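Local coordinates for folylpolyglutamate synthase (FolC) (Helicobacter pylori, PDB 6K8C), which probably adds glutamate to dihydropteroate and, one residue after another, to reduced folates, using ATP in both reactions of the folate pathway, at residues L103-A106 / H107-Q111; S176-S179 / I180-K184; E222-K225 / G226-D229; Y376-F379 / L380-N383. All coordinates share one frame; numbering follows the deposited sequence.

Interaction 1 of 4, residues L103-A106 / H107-Q111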
loop_
_atom_site.group_PDB
_atom_site.type_symbol
_atom_site.label_atom_id
_atom_site.label_comp_id
_atom_site.label_asym_id
_atom_site.label_seq_id
_atom_site.Cartn_x
_atom_site.Cartn_y
_atom_site.Cartn_z
ATOM N N LEU A 103 -20.318 -0.722 -0.921
ATOM C CA LEU A 103 -19.525 -1.007 -2.113
ATOM C C LEU A 103 -20.377 -1.642 -3.210
ATOM O O LEU A 103 -20.255 -1.283 -4.387
ATOM C CB LEU A 103 -18.355 -1.917 -1.741
ATOM C CG LEU A 103 -17.382 -2.329 -2.846
ATOM C CD1 LEU A 103 -16.801 -1.111 -3.557
ATOM C CD2 LEU A 103 -16.279 -3.194 -2.262
ATOM N N GLU A 104 -21.242 -2.590 -2.845
ATOM C CA GLU A 104 -22.106 -3.219 -3.842
ATOM C C GLU A 104 -23.052 -2.202 -4.472
ATOM O O GLU A 104 -23.351 -2.278 -5.670
ATOM C CB GLU A 104 -22.881 -4.373 -3.203
ATOM C CG GLU A 104 -23.957 -4.978 -4.099
ATOM C CD GLU A 104 -23.392 -5.722 -5.302
ATOM O OE1 GLU A 104 -22.202 -6.103 -5.280
ATOM O OE2 GLU A 104 -24.150 -5.936 -6.273
ATOM N N ASN A 105 -23.507 -1.222 -3.687
ATOM C CA ASN A 105 -24.395 -0.195 -4.221
ATOM C C ASN A 105 -23.683 0.688 -5.239
ATOM O O ASN A 105 -24.268 1.056 -6.265
ATOM C CB ASN A 105 -24.964 0.644 -3.077
ATOM C CG ASN A 105 -25.702 1.869 -3.567
ATOM O OD1 ASN A 105 -25.174 2.981 -3.531
ATOM N ND2 ASN A 105 -26.926 1.670 -4.040
ATOM N N ALA A 106 -22.425 1.049 -4.978
ATOM C CA ALA A 106 -21.672 1.815 -5.966
ATOM C C ALA A 106 -21.487 1.013 -7.247
ATOM O O ALA A 106 -21.603 1.552 -8.354
ATOM C CB ALA A 106 -20.314 2.227 -5.391
ATOM N N HIS A 107 -21.183 -0.278 -7.111
ATOM C CA HIS A 107 -21.062 -1.140 -8.279
ATOM C C HIS A 107 -22.374 -1.201 -9.055
ATOM O O HIS A 107 -22.380 -1.130 -10.290
ATOM C CB HIS A 107 -20.632 -2.540 -7.844
ATOM C CG HIS A 107 -20.931 -3.598 -8.862
ATOM N ND1 HIS A 107 -20.242 -3.699 -10.051
ATOM C CD2 HIS A 107 -21.865 -4.577 -8.881
ATOM C CE1 HIS A 107 -20.730 -4.706 -10.754
ATOM N NE2 HIS A 107 -21.716 -5.253 -10.069
ATOM N N GLN A 108 -23.499 -1.318 -8.347
ATOM C CA GLN A 108 -24.790 -1.423 -9.025
ATOM C C GLN A 108 -25.076 -0.187 -9.872
ATOM O O GLN A 108 -25.667 -0.294 -10.951
ATOM C CB GLN A 108 -25.904 -1.648 -8.005
ATOM C CG GLN A 108 -26.074 -3.101 -7.581
ATOM C CD GLN A 108 -26.085 -4.064 -8.762
ATOM O OE1 GLN A 108 -26.744 -3.820 -9.773
ATOM N NE2 GLN A 108 -25.354 -5.166 -8.634
ATOM N N GLN A 109 -24.648 0.992 -9.411
ATOM C CA GLN A 109 -24.838 2.202 -10.203
ATOM C C GLN A 109 -23.913 2.229 -11.416
ATOM O O GLN A 109 -24.298 2.721 -12.484
ATOM C CB GLN A 109 -24.608 3.444 -9.339
ATOM C CG GLN A 109 -25.499 3.541 -8.113
ATOM C CD GLN A 109 -25.242 4.805 -7.316
ATOM O OE1 GLN A 109 -24.920 4.751 -6.128
ATOM N NE2 GLN A 109 -25.377 5.955 -7.969
ATOM N N LEU A 110 -22.687 1.715 -11.273
ATOM C CA LEU A 110 -21.708 1.812 -12.351
ATOM C C LEU A 110 -21.952 0.796 -13.462
ATOM O O LEU A 110 -21.751 1.107 -14.643
ATOM C CB LEU A 110 -20.294 1.615 -11.804
ATOM C CG LEU A 110 -19.651 2.740 -11.002
ATOM C CD1 LEU A 110 -18.266 2.305 -10.546
ATOM C CD2 LEU A 110 -19.573 3.995 -11.849
ATOM N N GLN A 111 -22.343 -0.427 -13.102
ATOM C CA GLN A 111 -22.242 -1.553 -14.026
ATOM C C GLN A 111 -23.112 -1.396 -15.270
ATOM O O GLN A 111 -22.837 -2.046 -16.284
ATOM C CB GLN A 111 -22.598 -2.854 -13.303
ATOM C CG GLN A 111 -23.924 -2.817 -12.559
ATOM C CD GLN A 111 -25.113 -3.043 -13.474
ATOM O OE1 GLN A 111 -25.016 -3.766 -14.466
ATOM N NE2 GLN A 111 -26.239 -2.418 -13.151
#

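Interaction 2 of 4, residues S176-S179 / I180-K184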
loop_
_atom_site.group_PDB
_atom_site.type_symbol
_atom_site.label_atom_id
_atom_site.label_comp_id
_atom_site.label_asym_id
_atom_site.label_seq_id
_atom_site.Cartn_x
_atom_site.Cartn_y
_atom_site.Cartn_z
ATOM N N SER A 176 16.226 0.819 -15.576
ATOM C CA SER A 176 17.100 1.628 -14.740
ATOM C C SER A 176 16.293 2.446 -13.734
ATOM O O SER A 176 15.098 2.698 -13.908
ATOM C CB SER A 176 17.951 2.563 -15.599
ATOM O OG SER A 176 17.153 3.573 -16.193
ATOM N N LEU A 177 16.977 2.874 -12.667
ATOM C CA LEU A 177 16.332 3.708 -11.658
ATOM C C LEU A 177 15.924 5.060 -12.230
ATOM O O LEU A 177 14.881 5.602 -11.847
ATOM C CB LEU A 177 17.257 3.892 -10.454
ATOM C CG LEU A 177 16.694 4.696 -9.278
ATOM C CD1 LEU A 177 15.496 3.988 -8.657
ATOM C CD2 LEU A 177 17.771 4.956 -8.230
ATOM N N GLU A 178 16.722 5.617 -13.144
ATOM C CA GLU A 178 16.333 6.864 -13.795
ATOM C C GLU A 178 15.042 6.686 -14.581
ATOM O O GLU A 178 14.171 7.562 -14.566
ATOM C CB GLU A 178 17.459 7.359 -14.703
ATOM C CG GLU A 178 17.047 8.451 -15.688
ATOM C CD GLU A 178 17.235 9.853 -15.129
ATOM O OE1 GLU A 178 18.206 10.067 -14.373
ATOM O OE2 GLU A 178 16.415 10.745 -15.448
ATOM N N SER A 179 14.894 5.544 -15.256
ATOM C CA SER A 179 13.682 5.280 -16.023
ATOM C C SER A 179 12.474 5.113 -15.109
ATOM O O SER A 179 11.368 5.550 -15.451
ATOM C CB SER A 179 13.873 4.038 -16.894
ATOM O OG SER A 179 12.649 3.633 -17.482
ATOM N N ILE A 180 12.659 4.475 -13.951
ATOM C CA ILE A 180 11.562 4.348 -12.995
ATOM C C ILE A 180 11.131 5.723 -12.510
ATOM O O ILE A 180 9.941 6.062 -12.512
ATOM C CB ILE A 180 11.969 3.445 -11.817
ATOM C CG1 ILE A 180 12.478 2.092 -12.320
ATOM C CG2 ILE A 180 10.799 3.273 -10.853
ATOM C CD1 ILE A 180 11.449 1.294 -13.070
ATOM N N ALA A 181 12.104 6.540 -12.098
ATOM C CA ALA A 181 11.802 7.872 -11.592
ATOM C C ALA A 181 11.081 8.710 -12.637
ATOM O O ALA A 181 10.169 9.477 -12.303
ATOM C CB ALA A 181 13.091 8.562 -11.149
ATOM N N GLN A 182 11.461 8.562 -13.908
ATOM C CA GLN A 182 10.884 9.387 -14.963
ATOM C C GLN A 182 9.383 9.163 -15.089
ATOM O O GLN A 182 8.603 10.121 -15.117
ATOM C CB GLN A 182 11.580 9.096 -16.293
ATOM C CG GLN A 182 12.861 9.873 -16.489
ATOM C CD GLN A 182 12.671 11.356 -16.267
ATOM O OE1 GLN A 182 11.716 11.955 -16.763
ATOM N NE2 GLN A 182 13.579 11.959 -15.512
ATOM N N THR A 183 8.959 7.899 -15.161
ATOM C CA THR A 183 7.543 7.609 -15.370
ATOM C C THR A 183 6.697 8.075 -14.191
ATOM O O THR A 183 5.582 8.577 -14.378
ATOM C CB THR A 183 7.341 6.113 -15.617
ATOM O OG1 THR A 183 7.474 5.396 -14.383
ATOM C CG2 THR A 183 8.373 5.598 -16.607
ATOM N N LYS A 184 7.211 7.921 -12.968
ATOM C CA LYS A 184 6.464 8.350 -11.791
ATOM C C LYS A 184 6.392 9.870 -11.701
ATOM O O LYS A 184 5.328 10.433 -11.423
ATOM C CB LYS A 184 7.100 7.767 -10.527
ATOM C CG LYS A 184 7.079 6.247 -10.458
ATOM C CD LYS A 184 7.425 5.750 -9.062
ATOM C CE LYS A 184 7.447 4.225 -8.996
ATOM N NZ LYS A 184 6.090 3.640 -9.132
#

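Interaction 3 of 4, residues E222-K225 / G226-D229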
loop_
_atom_site.group_PDB
_atom_site.type_symbol
_atom_site.label_atom_id
_atom_site.label_comp_id
_atom_site.label_asym_id
_atom_site.label_seq_id
_atom_site.Cartn_x
_atom_site.Cartn_y
_atom_site.Cartn_z
ATOM N N GLU A 222 14.853 14.274 8.497
ATOM C CA GLU A 222 14.836 14.742 9.877
ATOM C C GLU A 222 13.539 14.286 10.530
ATOM O O GLU A 222 12.464 14.487 9.961
ATOM C CB GLU A 222 14.949 16.271 9.909
ATOM C CG GLU A 222 14.642 16.915 11.239
ATOM C CD GLU A 222 15.877 17.069 12.104
ATOM O OE1 GLU A 222 16.843 16.298 11.912
ATOM O OE2 GLU A 222 15.887 17.969 12.970
ATOM N N ILE A 223 13.634 13.684 11.714
ATOM C CA ILE A 223 12.463 13.200 12.442
ATOM C C ILE A 223 12.253 14.077 13.668
ATOM O O ILE A 223 13.142 14.190 14.521
ATOM C CB ILE A 223 12.602 11.721 12.833
ATOM C CG1 ILE A 223 12.524 10.839 11.583
ATOM C CG2 ILE A 223 11.471 11.327 13.755
ATOM C CD1 ILE A 223 13.509 9.692 11.591
ATOM N N SER A 224 11.071 14.684 13.762
ATOM C CA SER A 224 10.750 15.554 14.882
ATOM C C SER A 224 10.531 14.747 16.158
ATOM O O SER A 224 10.231 13.550 16.132
ATOM C CB SER A 224 9.503 16.383 14.577
ATOM O OG SER A 224 8.358 15.553 14.439
ATOM N N LYS A 225 10.686 15.431 17.296
ATOM C CA LYS A 225 10.422 14.796 18.583
ATOM C C LYS A 225 8.976 14.322 18.678
ATOM O O LYS A 225 8.705 13.235 19.199
ATOM C CB LYS A 225 10.751 15.767 19.720
ATOM C CG LYS A 225 10.027 15.472 21.029
ATOM C CD LYS A 225 10.719 16.135 22.214
ATOM C CE LYS A 225 11.877 15.292 22.724
ATOM N NZ LYS A 225 12.560 15.936 23.884
ATOM N N GLY A 226 8.036 15.122 18.174
ATOM C CA GLY A 226 6.639 14.720 18.212
ATOM C C GLY A 226 6.384 13.416 17.481
ATOM O O GLY A 226 5.604 12.579 17.939
ATOM N N VAL A 227 7.048 13.223 16.337
ATOM C CA VAL A 227 6.899 11.978 15.592
ATOM C C VAL A 227 7.599 10.834 16.314
ATOM O O VAL A 227 7.057 9.728 16.420
ATOM C CB VAL A 227 7.422 12.150 14.153
ATOM C CG1 VAL A 227 7.616 10.795 13.480
ATOM C CG2 VAL A 227 6.468 13.007 13.356
ATOM N N ARG A 228 8.813 11.075 16.822
ATOM C CA ARG A 228 9.478 10.049 17.620
ATOM C C ARG A 228 8.622 9.643 18.810
ATOM O O ARG A 228 8.486 8.451 19.106
ATOM C CB ARG A 228 10.847 10.537 18.104
ATOM C CG ARG A 228 11.915 10.553 17.033
ATOM C CD ARG A 228 13.164 9.790 17.435
ATOM N NE ARG A 228 14.179 9.821 16.383
ATOM C CZ ARG A 228 14.157 9.062 15.292
ATOM N NH1 ARG A 228 13.168 8.196 15.097
ATOM N NH2 ARG A 228 15.127 9.163 14.393
ATOM N N ASP A 229 8.036 10.622 19.504
ATOM C CA ASP A 229 7.220 10.320 20.677
ATOM C C ASP A 229 5.999 9.495 20.297
ATOM O O ASP A 229 5.651 8.527 20.985
ATOM C CB ASP A 229 6.796 11.620 21.360
ATOM C CG ASP A 229 7.942 12.286 22.110
ATOM O OD1 ASP A 229 9.026 11.680 22.199
ATOM O OD2 ASP A 229 7.759 13.414 22.603
#

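Interaction 4 of 4, residues Y376-F379 / L380-N383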
loop_
_atom_site.group_PDB
_atom_site.type_symbol
_atom_site.label_atom_id
_atom_site.label_comp_id
_atom_site.label_asym_id
_atom_site.label_seq_id
_atom_site.Cartn_x
_atom_site.Cartn_y
_atom_site.Cartn_z
ATOM N N TYR A 376 5.338 -14.053 5.849
ATOM C CA TYR A 376 6.070 -12.830 5.555
ATOM C C TYR A 376 6.650 -12.878 4.149
ATOM O O TYR A 376 7.122 -13.922 3.691
ATOM C CB TYR A 376 7.193 -12.639 6.580
ATOM C CG TYR A 376 7.994 -11.367 6.472
ATOM C CD1 TYR A 376 7.392 -10.122 6.577
ATOM C CD2 TYR A 376 9.374 -11.413 6.320
ATOM C CE1 TYR A 376 8.145 -8.953 6.506
ATOM C CE2 TYR A 376 10.128 -10.257 6.244
ATOM C CZ TYR A 376 9.512 -9.030 6.341
ATOM O OH TYR A 376 10.272 -7.876 6.276
ATOM N N GLY A 377 6.622 -11.734 3.470
ATOM C CA GLY A 377 7.410 -11.614 2.260
ATOM C C GLY A 377 6.872 -10.668 1.206
ATOM O O GLY A 377 7.654 -10.004 0.514
ATOM N N SER A 378 5.550 -10.605 1.068
ATOM C CA SER A 378 4.906 -9.829 0.016
ATOM C C SER A 378 3.404 -9.894 0.234
ATOM O O SER A 378 2.907 -10.688 1.037
ATOM C CB SER A 378 5.243 -10.360 -1.379
ATOM O OG SER A 378 5.058 -11.770 -1.456
ATOM N N PHE A 379 2.685 -9.030 -0.486
ATOM C CA PHE A 379 1.242 -9.200 -0.597
ATOM C C PHE A 379 0.924 -10.569 -1.174
ATOM O O PHE A 379 -0.019 -11.242 -0.741
ATOM C CB PHE A 379 0.634 -8.103 -1.480
ATOM C CG PHE A 379 0.295 -6.829 -0.746
ATOM C CD1 PHE A 379 1.266 -5.868 -0.526
ATOM C CD2 PHE A 379 -0.995 -6.585 -0.302
ATOM C CE1 PHE A 379 0.967 -4.692 0.129
ATOM C CE2 PHE A 379 -1.306 -5.401 0.361
ATOM C CZ PHE A 379 -0.316 -4.455 0.576
ATOM N N LEU A 380 1.727 -11.010 -2.142
ATOM C CA LEU A 380 1.481 -12.287 -2.801
ATOM C C LEU A 380 1.620 -13.448 -1.825
ATOM O O LEU A 380 0.762 -14.336 -1.774
ATOM C CB LEU A 380 2.440 -12.457 -3.983
ATOM C CG LEU A 380 2.584 -13.848 -4.603
ATOM C CD1 LEU A 380 1.261 -14.322 -5.187
ATOM C CD2 LEU A 380 3.671 -13.847 -5.670
ATOM N N VAL A 381 2.696 -13.452 -1.037
ATOM C CA VAL A 381 2.912 -14.533 -0.079
ATOM C C VAL A 381 1.763 -14.600 0.919
ATOM O O VAL A 381 1.251 -15.683 1.227
ATOM C CB VAL A 381 4.267 -14.355 0.632
ATOM C CG1 VAL A 381 4.301 -15.157 1.922
ATOM C CG2 VAL A 381 5.405 -14.774 -0.283
ATOM N N ALA A 382 1.328 -13.445 1.428
ATOM C CA ALA A 382 0.276 -13.442 2.439
ATOM C C ALA A 382 -1.061 -13.853 1.843
ATOM O O ALA A 382 -1.813 -14.620 2.456
ATOM C CB ALA A 382 0.169 -12.064 3.087
ATOM N N ASN A 383 -1.378 -13.350 0.647
ATOM C CA ASN A 383 -2.666 -13.676 0.040
ATOM C C ASN A 383 -2.713 -15.133 -0.410
ATOM O O ASN A 383 -3.750 -15.794 -0.280
ATOM C CB ASN A 383 -2.950 -12.735 -1.129
ATOM C CG ASN A 383 -4.188 -13.135 -1.905
ATOM O OD1 ASN A 383 -4.098 -13.796 -2.938
ATOM N ND2 ASN A 383 -5.355 -12.746 -1.402
#

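Interaction 1 of 4, residues L103-A106 / H107-Q111
Glu104 and Gln108, one helical turn apart, are joined twice, by backbone and by side chain. The side-chain hydrogen bond runs from Gln108 NE2 to Glu104 OE2, 2.8 Å long and nearly straight at 167°. The carboxylate oxygen lies almost in the plane of the amide and is met nearly along its own C-O axis, although the two flat groups are turned 37° against each other. Both chains bend at chi2: Glu104 carries CG opposite its backbone N (chi1 172°), whereas Gln108, with CG beside its own backbone N, crosses Glu104 at a slant, its CG 3.4 Å from Glu104 O.

A looser contact lies at a ring edge. Glu104 OE2 sits 3.7 Å from the C-H carbon CD2 of the His107 imidazole, with the side chains pointing the same way. Both ring nitrogens are bonded outside the turn, ND1 to the hydroxyl of Tyr124 and NE2 to the carbonyl of Asn10, which fixes the rotation of the ring. Asn10 O also receives Gln108 NE2, and Glu104 OE1 takes the backbone N of Leu12, so the polar row grips the N-terminal segment of the chain.

Backbone bonds run beneath. His107 N to Leu103 O measures 3.0 Å, and Leu110 N to Ala106 O 3.1 Å. A side-chain-to-backbone bond joins Gln111 NE2 to Gln108 O, 3.1 Å away on a lone pair, while Gln111 CG lies over one face of the His107 ring, toward its rim. At its heart is an i to i+4 Glu-Gln pair on an alpha-helix within the Mur ligase middle domain.

Interaction 2 of 4, residues S176-S179 / I180-K184
Gln182 lies alongside Glu178, its CG 3.3 Å from Glu178 O and its amide drawn level with the carboxylate. The two side chains point the same way and their flat ends are almost parallel, the planes only 3° apart. Gln182 NE2 donates to Glu178 OE2 at 3.1 Å, but the bond is bent to 145°, the oxygen standing tilted out of the amide plane. Chi2 of Gln182 (-52°) curls the chain back toward the preceding turn, which brings NE2 to this oxygen. The other end of the amide is also engaged, since OE1 accepts from Lys186 NZ farther along; the amide thus bridges the carboxylate of Glu178 and the ammonium of Lys186.

The first turn is closed by Ser176, the N-cap. Its OG accepts from Ser179 N at 3.1 Å, satisfying a backbone N-H that has no earlier helical carbonyl to use. Ile180 packs against the same turn, its CG1 lying 3.1 Å from Ser176 O, which also takes Ile180 N. One turn later Thr183 donates through OG1 to Ile180 O, and its CG2 approaches Ser179 O at 3.2 Å.

Helix 177-185 lies on the connection between strands 159-162 and 191-194, parallel neighbours in the larger sheet. Leu177, Glu178 and Gln182 rest on helix 199-211, at Leu200, Ala204 and Ile208, while Ile180 meets Ile165 in the loop that follows strand 159-162.

Interaction 3 of 4, residues E222-K225 / G226-D229
Ile223 and Arg228 cross at about a right angle, the branched isoleucine lying against the flat end of the arginine. Ile223 CG2 sits 3.7 Å above the guanidinium plane, over its centre, and also touches Arg228 CG at 3.4 Å. The other branch ends at CD1, 3.3 Å from Arg228 NH2. A bend at chi2 of Arg228 (-126°) turns the chain back over the residues before the helix, so an apolar surface covers one face of a charged group. On its other flank Ile223 CG2 meets Val227 CG1 at 3.9 Å.

Lys225 and Asp229 meet at a slant, through the lysine's aliphatic stem: Asp229 OD2 lies 3.4 Å from Lys225 CG, whereas NZ remains too distant for a salt bridge. Their backbones are joined more firmly, Asp229 N to Lys225 O at 2.7 Å.

Ser224 is the N-cap, its OG accepting from Val227 N at 3.3 Å. Glu245 OE2 in turn receives Ser224 N, so the cap is itself tied to the next helix. Following strand 215-218, the sheet's outermost strand on this side, the chain enters helix 225-234 here, with Ile223 against Ala241 and Met242 and Val227 against Leu244 of helix 241-254.

Interaction 4 of 4, residues Y376-F379 / L380-N383
Ser378 leads the chain into helix 379-390, and its short side chain meets the first turn at every atom. CB lies 3.7 Å from Leu380 N. From there chi1 of 49° sets OG between the backbone N and the carbonyl carbon, facing the amides of the turn. At the tip OG accepts from Val381 N, 2.9 Å away with an N-H...O angle of 160°: a classic N-cap bond. The same oxygen is packed by carbon, with Val381 CG2 at 3.2 Å and Leu380 CB at 3.7 Å, so carbon atoms of the turn flank the capping oxygen.

Backbone bonds continue the helix, Ala382 N to Ser378 O and Asn383 N to Phe379 O, the latter 2.9 Å. The other methyl of Val381, CG1, reaches back to Tyr376 O at 3.6 Å. Gly377 joins strand to cap with a positive phi of 151°, a backbone conformation that glycine readily adopts.

Tyr376 is fixed by its hydroxyl, bonded to Ser292 OG and to Asn289 N, and Asn383 ND2 donates to Val84 O. Phe379 touches Pro82 and Arg274, and the Phe379 side chain lies about 5 Å from a bound citrate, probably from the crystallisation liquor. Chemically, a buried serine oxygen satisfies an N-H at the helix start, and the positive end of the helix dipole would probably polarise that hydroxyl.

Overall arrangement
All four contacts are local and follow one another along the chain, so none nests in or crosses another. From the N terminus, interaction 1 comes first, joining successive turns near the end of helix 100-110, beside the N-terminal segment. Interaction 2 closes the opening turn of helix 177-185, and interaction 3 ends the loop that leaves strand 215-218; these three share the Mur ligase middle domain, with interactions 1 and 3 on opposite sides of the chain's centre, about 42 Å apart between centres. Interaction 4 turns strand 373-376 of the second sheet into the C-terminal helix. Serine N-caps recur in interactions 2, 3 and 4, whereas interactions 1 and 2 each contain a Glu-Gln pair one turn apart.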